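Local coordinates for stage III sporulation protein AH (Bacillus subtilis, PDB 3TUF) that takes part in forespore engulfment and, with SpoIIQ, forms an intercellular channel through which the mother cell triggers sigma-G activity in the forespore, at residues Phe85-Arg96 with Glu147-Gly155. Sequence-based numbering, arbitrary orientation.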
ATOM      1  N   PHE B  85     -10.304   6.028  11.042  1.00 56.89           N
ATOM      2  CA  PHE B  85      -9.693   5.309   9.920  1.00 62.55           C
ATOM      3  C   PHE B  85      -8.781   6.182   9.068  1.00 56.48           C
ATOM      4  O   PHE B  85      -7.570   5.878   8.907  1.00 60.39           O
ATOM      5  CB  PHE B  85     -10.752   4.689   9.039  1.00 58.20           C
ATOM      6  CG  PHE B  85     -11.168   3.307   9.459  1.00 68.94           C
ATOM      7  CD1 PHE B  85     -11.769   3.077  10.689  1.00 71.44           C
ATOM      8  CD2 PHE B  85     -10.994   2.228   8.605  1.00 80.82           C
ATOM      9  CE1 PHE B  85     -12.169   1.802  11.074  1.00 71.11           C
ATOM     10  CE2 PHE B  85     -11.413   0.923   8.993  1.00 66.52           C
ATOM     11  CZ  PHE B  85     -11.991   0.731  10.245  1.00 68.54           C
ATOM     12  N   THR B  86      -9.345   7.257   8.519  1.00 55.88           N
ATOM     13  CA  THR B  86      -8.522   8.166   7.718  1.00 58.02           C
ATOM     14  C   THR B  86      -7.357   8.744   8.567  1.00 48.07           C
ATOM     15  O   THR B  86      -6.231   8.874   8.083  1.00 53.36           O
ATOM     16  CB  THR B  86      -9.366   9.277   6.997  1.00 63.49           C
ATOM     17  OG1 THR B  86     -10.421   9.676   7.853  1.00 70.35           O
ATOM     18  CG2 THR B  86     -10.009   8.785   5.629  1.00 58.75           C
ATOM     19  N   THR B  87      -7.575   9.066   9.834  1.00 50.93           N
ATOM     20  CA  THR B  87      -6.420   9.584  10.578  1.00 57.01           C
ATOM     21  C   THR B  87      -5.291   8.548  10.671  1.00 56.01           C
ATOM     22  O   THR B  87      -4.120   8.814  10.371  1.00 50.66           O
ATOM     23  CB  THR B  87      -6.791  10.110  11.955  1.00 57.32           C
ATOM     24  OG1 THR B  87      -7.896  11.015  11.815  1.00 61.92           O
ATOM     25  CG2 THR B  87      -5.611  10.861  12.554  1.00 52.62           C
ATOM     26  N   TYR B  88      -5.663   7.345  11.080  1.00 45.13           N
ATOM     27  CA  TYR B  88      -4.715   6.254  11.193  1.00 55.23           C
ATOM     28  C   TYR B  88      -3.959   5.980   9.864  1.00 54.56           C
ATOM     29  O   TYR B  88      -2.719   5.958   9.823  1.00 52.56           O
ATOM     30  CB  TYR B  88      -5.454   5.024  11.706  1.00 61.90           C
ATOM     31  CG  TYR B  88      -4.553   3.886  12.114  1.00 66.60           C
ATOM     32  CD1 TYR B  88      -4.025   3.804  13.409  1.00 64.59           C
ATOM     33  CD2 TYR B  88      -4.230   2.878  11.210  1.00 61.03           C
ATOM     34  CE1 TYR B  88      -3.185   2.745  13.790  1.00 70.39           C
ATOM     35  CE2 TYR B  88      -3.387   1.814  11.578  1.00 66.71           C
ATOM     36  CZ  TYR B  88      -2.873   1.754  12.863  1.00 71.06           C
ATOM     37  OH  TYR B  88      -2.054   0.686  13.202  1.00 80.01           O
ATOM     38  N   ARG B  89      -4.693   5.790   8.772  1.00 43.91           N
ATOM     39  CA  ARG B  89      -4.039   5.508   7.507  1.00 46.94           C
ATOM     40  C   ARG B  89      -3.005   6.616   7.205  1.00 42.29           C
ATOM     41  O   ARG B  89      -1.787   6.354   6.942  1.00 38.03           O
ATOM     42  CB  ARG B  89      -5.075   5.373   6.407  1.00 50.16           C
ATOM     43  CG  ARG B  89      -5.866   4.051   6.409  1.00 60.91           C
ATOM     44  CD  ARG B  89      -6.174   3.616   4.981  1.00 59.42           C
ATOM     45  NE  ARG B  89      -7.003   2.402   4.940  1.00 56.65           N
ATOM     46  CZ  ARG B  89      -8.326   2.390   5.158  1.00 58.23           C
ATOM     47  NH1 ARG B  89      -9.020   3.512   5.410  1.00 55.68           N
ATOM     48  NH2 ARG B  89      -8.973   1.246   5.101  1.00 46.84           N
ATOM     49  N   LEU B  90      -3.478   7.857   7.292  1.00 35.38           N
ATOM     50  CA  LEU B  90      -2.555   8.992   7.170  1.00 49.30           C
ATOM     51  C   LEU B  90      -1.304   8.901   8.056  1.00 46.87           C
ATOM     52  O   LEU B  90      -0.163   8.975   7.519  1.00 42.81           O
ATOM     53  CB  LEU B  90      -3.286  10.323   7.327  1.00 47.81           C
ATOM     54  CG  LEU B  90      -3.977  10.586   5.986  1.00 50.31           C
ATOM     55  CD1 LEU B  90      -4.979  11.704   6.065  1.00 51.22           C
ATOM     56  CD2 LEU B  90      -2.935  10.819   4.866  1.00 51.19           C
ATOM     57  N   ASP B  91      -1.512   8.715   9.375  1.00 32.35           N
ATOM     58  CA  ASP B  91      -0.363   8.650  10.263  1.00 48.65           C
ATOM     59  C   ASP B  91       0.549   7.438   9.967  1.00 46.71           C
ATOM     60  O   ASP B  91       1.798   7.545   9.946  1.00 36.83           O
ATOM     61  CB  ASP B  91      -0.817   8.713  11.708  1.00 59.95           C
ATOM     62  CG  ASP B  91      -1.483  10.073  12.057  1.00 67.41           C
ATOM     63  OD1 ASP B  91      -1.313  11.124  11.323  1.00 68.31           O
ATOM     64  OD2 ASP B  91      -2.190  10.082  13.082  1.00 73.24           O
ATOM     65  N   LEU B  92      -0.079   6.291   9.694  1.00 39.63           N
ATOM     66  CA  LEU B  92       0.675   5.117   9.286  1.00 48.04           C
ATOM     67  C   LEU B  92       1.576   5.417   8.071  1.00 40.21           C
ATOM     68  O   LEU B  92       2.806   5.172   8.114  1.00 43.09           O
ATOM     69  CB  LEU B  92      -0.254   3.940   9.013  1.00 45.13           C
ATOM     70  CG  LEU B  92       0.440   2.595   8.688  1.00 44.38           C
ATOM     71  CD1 LEU B  92       1.496   2.327   9.761  1.00 43.32           C
ATOM     72  CD2 LEU B  92      -0.571   1.462   8.620  1.00 52.46           C
ATOM     73  N   GLU B  93       0.968   5.936   7.008  1.00 45.15           N
ATOM     74  CA  GLU B  93       1.706   6.316   5.810  1.00 52.85           C
ATOM     75  C   GLU B  93       2.889   7.186   6.204  1.00 51.38           C
ATOM     76  O   GLU B  93       4.042   6.773   6.081  1.00 46.50           O
ATOM     77  CB  GLU B  93       0.797   7.066   4.835  1.00 53.47           C
ATOM     78  CG  GLU B  93       0.441   6.276   3.586  1.00 74.16           C
ATOM     79  CD  GLU B  93       0.672   4.787   3.754  1.00 84.16           C
ATOM     80  OE1 GLU B  93       1.776   4.313   3.412  1.00108.10           O
ATOM     81  OE2 GLU B  93      -0.250   4.091   4.226  1.00 82.02           O
ATOM     82  N   ASP B  94       2.600   8.391   6.685  1.00 40.79           N
ATOM     83  CA  ASP B  94       3.668   9.282   7.202  1.00 50.47           C
ATOM     84  C   ASP B  94       4.822   8.493   7.819  1.00 48.61           C
ATOM     85  O   ASP B  94       5.999   8.581   7.334  1.00 42.53           O
ATOM     86  CB  ASP B  94       3.102  10.277   8.233  1.00 57.15           C
ATOM     87  CG  ASP B  94       2.040  11.201   7.609  1.00 61.02           C
ATOM     88  OD1 ASP B  94       1.908  11.107   6.360  1.00 63.23           O
ATOM     89  OD2 ASP B  94       1.344  12.020   8.309  1.00 50.05           O
ATOM     90  N   ALA B  95       4.467   7.714   8.855  1.00 37.06           N
ATOM     91  CA  ALA B  95       5.420   6.893   9.572  1.00 44.13           C
ATOM     92  C   ALA B  95       6.177   5.928   8.610  1.00 45.86           C
ATOM     93  O   ALA B  95       7.433   5.921   8.569  1.00 54.53           O
ATOM     94  CB  ALA B  95       4.729   6.142  10.708  1.00 39.02           C
ATOM     95  N   ARG B  96       5.442   5.162   7.813  1.00 41.63           N
ATOM     96  CA  ARG B  96       6.069   4.263   6.845  1.00 50.95           C
ATOM     97  C   ARG B  96       7.092   4.981   5.954  1.00 50.72           C
ATOM     98  O   ARG B  96       8.183   4.467   5.708  1.00 43.61           O
ATOM     99  CB  ARG B  96       5.006   3.584   5.979  1.00 51.67           C
ATOM    100  CG  ARG B  96       3.921   2.872   6.773  1.00 49.51           C
ATOM    101  CD  ARG B  96       4.423   1.551   7.333  1.00 42.83           C
ATOM    102  NE  ARG B  96       3.694   0.412   6.782  1.00 55.90           N
ATOM    103  CZ  ARG B  96       2.933  -0.406   7.501  1.00 60.95           C
ATOM    104  NH1 ARG B  96       2.799  -0.214   8.806  1.00 63.89           N
ATOM    105  NH2 ARG B  96       2.307  -1.418   6.916  1.00 60.95           N
ATOM    106  N   GLU B 147     -17.839  -3.107   4.916  1.00 63.68           N
ATOM    107  CA  GLU B 147     -17.840  -1.761   4.311  1.00 67.51           C
ATOM    108  C   GLU B 147     -16.441  -1.084   4.265  1.00 57.94           C
ATOM    109  O   GLU B 147     -16.083  -0.401   3.295  1.00 63.03           O
ATOM    110  CB  GLU B 147     -18.882  -0.895   5.019  1.00 84.79           C
ATOM    111  CG  GLU B 147     -18.854   0.581   4.693  1.00101.25           C
ATOM    112  CD  GLU B 147     -18.889   1.416   5.963  1.00110.79           C
ATOM    113  OE1 GLU B 147     -18.067   2.361   6.083  1.00124.70           O
ATOM    114  OE2 GLU B 147     -19.715   1.100   6.860  1.00112.81           O
ATOM    115  N   ASP B 148     -15.639  -1.294   5.296  1.00 52.37           N
ATOM    116  CA  ASP B 148     -14.247  -0.854   5.263  1.00 57.48           C
ATOM    117  C   ASP B 148     -13.475  -1.722   6.256  1.00 50.37           C
ATOM    118  O   ASP B 148     -14.087  -2.320   7.151  1.00 46.54           O
ATOM    119  CB  ASP B 148     -14.136   0.631   5.646  1.00 51.66           C
ATOM    120  CG  ASP B 148     -12.805   1.263   5.197  1.00 57.03           C
ATOM    121  OD1 ASP B 148     -11.919   0.544   4.647  1.00 61.02           O
ATOM    122  OD2 ASP B 148     -12.646   2.498   5.393  1.00 64.62           O
ATOM    123  N   ALA B 149     -12.152  -1.794   6.089  1.00 44.92           N
ATOM    124  CA  ALA B 149     -11.277  -2.539   6.985  1.00 46.84           C
ATOM    125  C   ALA B 149      -9.903  -1.920   7.048  1.00 43.40           C
ATOM    126  O   ALA B 149      -9.469  -1.294   6.085  1.00 53.15           O
ATOM    127  CB  ALA B 149     -11.134  -3.963   6.519  1.00 53.84           C
ATOM    128  N   LEU B 150      -9.186  -2.150   8.153  1.00 42.76           N
ATOM    129  CA  LEU B 150      -7.867  -1.555   8.341  1.00 42.62           C
ATOM    130  C   LEU B 150      -6.958  -2.564   9.008  1.00 40.26           C
ATOM    131  O   LEU B 150      -7.383  -3.211   9.986  1.00 42.53           O
ATOM    132  CB  LEU B 150      -8.043  -0.328   9.214  1.00 42.07           C
ATOM    133  CG  LEU B 150      -6.844   0.343   9.807  1.00 46.20           C
ATOM    134  CD1 LEU B 150      -6.018   0.941   8.721  1.00 47.51           C
ATOM    135  CD2 LEU B 150      -7.378   1.444  10.810  1.00 41.63           C
ATOM    136  N   VAL B 151      -5.737  -2.690   8.514  1.00 30.36           N
ATOM    137  CA  VAL B 151      -4.896  -3.832   8.850  1.00 33.90           C
ATOM    138  C   VAL B 151      -3.481  -3.350   8.992  1.00 38.79           C
ATOM    139  O   VAL B 151      -2.883  -2.776   8.051  1.00 34.26           O
ATOM    140  CB  VAL B 151      -4.843  -4.935   7.704  1.00 31.52           C
ATOM    141  CG1 VAL B 151      -3.744  -6.055   7.990  1.00 36.83           C
ATOM    142  CG2 VAL B 151      -6.211  -5.602   7.445  1.00 32.89           C
ATOM    143  N   ASN B 152      -2.902  -3.631  10.146  1.00 45.26           N
ATOM    144  CA  ASN B 152      -1.521  -3.270  10.381  1.00 44.81           C
ATOM    145  C   ASN B 152      -0.830  -4.549  10.752  1.00 47.44           C
ATOM    146  O   ASN B 152      -1.164  -5.183  11.771  1.00 59.89           O
ATOM    147  CB  ASN B 152      -1.391  -2.151  11.458  1.00 39.62           C
ATOM    148  CG  ASN B 152       0.079  -1.858  11.855  1.00 41.77           C
ATOM    149  OD1 ASN B 152       0.980  -2.698  11.779  1.00 45.60           O
ATOM    150  ND2 ASN B 152       0.306  -0.648  12.313  1.00 48.60           N
ATOM    151  N   ALA B 153       0.116  -4.927   9.909  1.00 44.10           N
ATOM    152  CA  ALA B 153       0.714  -6.244   9.977  1.00 47.91           C
ATOM    153  C   ALA B 153       2.161  -6.104  10.356  1.00 49.45           C
ATOM    154  O   ALA B 153       2.978  -7.011  10.148  1.00 52.81           O
ATOM    155  CB  ALA B 153       0.593  -6.928   8.626  1.00 45.80           C
ATOM    156  N   GLU B 154       2.498  -4.958  10.919  1.00 53.41           N
ATOM    157  CA  GLU B 154       3.910  -4.636  11.050  1.00 60.07           C
ATOM    158  C   GLU B 154       4.697  -5.336  12.165  1.00 57.36           C
ATOM    159  O   GLU B 154       5.877  -5.657  11.966  1.00 87.14           O
ATOM    160  CB  GLU B 154       4.123  -3.148  11.135  1.00 59.67           C
ATOM    161  CG  GLU B 154       5.522  -2.796  10.828  1.00 56.78           C
ATOM    162  CD  GLU B 154       5.700  -1.299  10.755  1.00 70.62           C
ATOM    163  OE1 GLU B 154       4.766  -0.540  11.206  1.00 61.80           O
ATOM    164  OE2 GLU B 154       6.777  -0.894  10.242  1.00 75.23           O
ATOM    165  N   GLY B 155       4.097  -5.559  13.317  1.00 53.65           N
ATOM    166  CA  GLY B 155       4.910  -6.013  14.434  1.00 57.06           C
ATOM    167  C   GLY B 155       4.782  -7.482  14.805  1.00 70.21           C
ATOM    168  O   GLY B 155       4.788  -8.358  13.949  1.00 62.64           O
TER
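Helix 84-107, the first in the model, packs on strand 149-152, outermost in this chain's three-stranded mixed sheet, where Leu150 meets Phe85, Tyr88 and Arg89; such an alpha/beta domain is consistent with the family's grouping with ring-building motifs of type III secretion and flagellar proteins. With CG anti to the backbone N (chi1 168°), Leu150 lays its two methyls against the helix side chains: CD2 sits over the centre of one face of the Phe85 ring and 3.5 Å from Tyr88 CD2, while CD1 lies against Arg89 CG at 3.9 Å, over one face of the guanidinium. Polar groups close the contact at both ends. Arg89 NH2 forms a salt bridge to Asp148 OD1 (3.1 Å), the guanidinium and carboxylate planes only 15° apart, and the same oxygen accepts from Ala149 N at 2.8 Å, both donors coming from one face of the carboxylate. Farther along, Asn152 ND2 donates to Tyr88 OH (2.9 Å). The amide is steadied from its other end, since Asn152 OD1 accepts from Glu154 N in an Asx turn where the strand gives out. Arg96 NH1 then reaches Glu154 OE1 at 3.1 Å, a salt bridge with the flat groups turned 60° apart; its NE and NH2 pair with Glu131 and Glu134 of helix 114-143. That helix also packs on Val151, and strand 157-163 hydrogen-bonds antiparallel to 149-152.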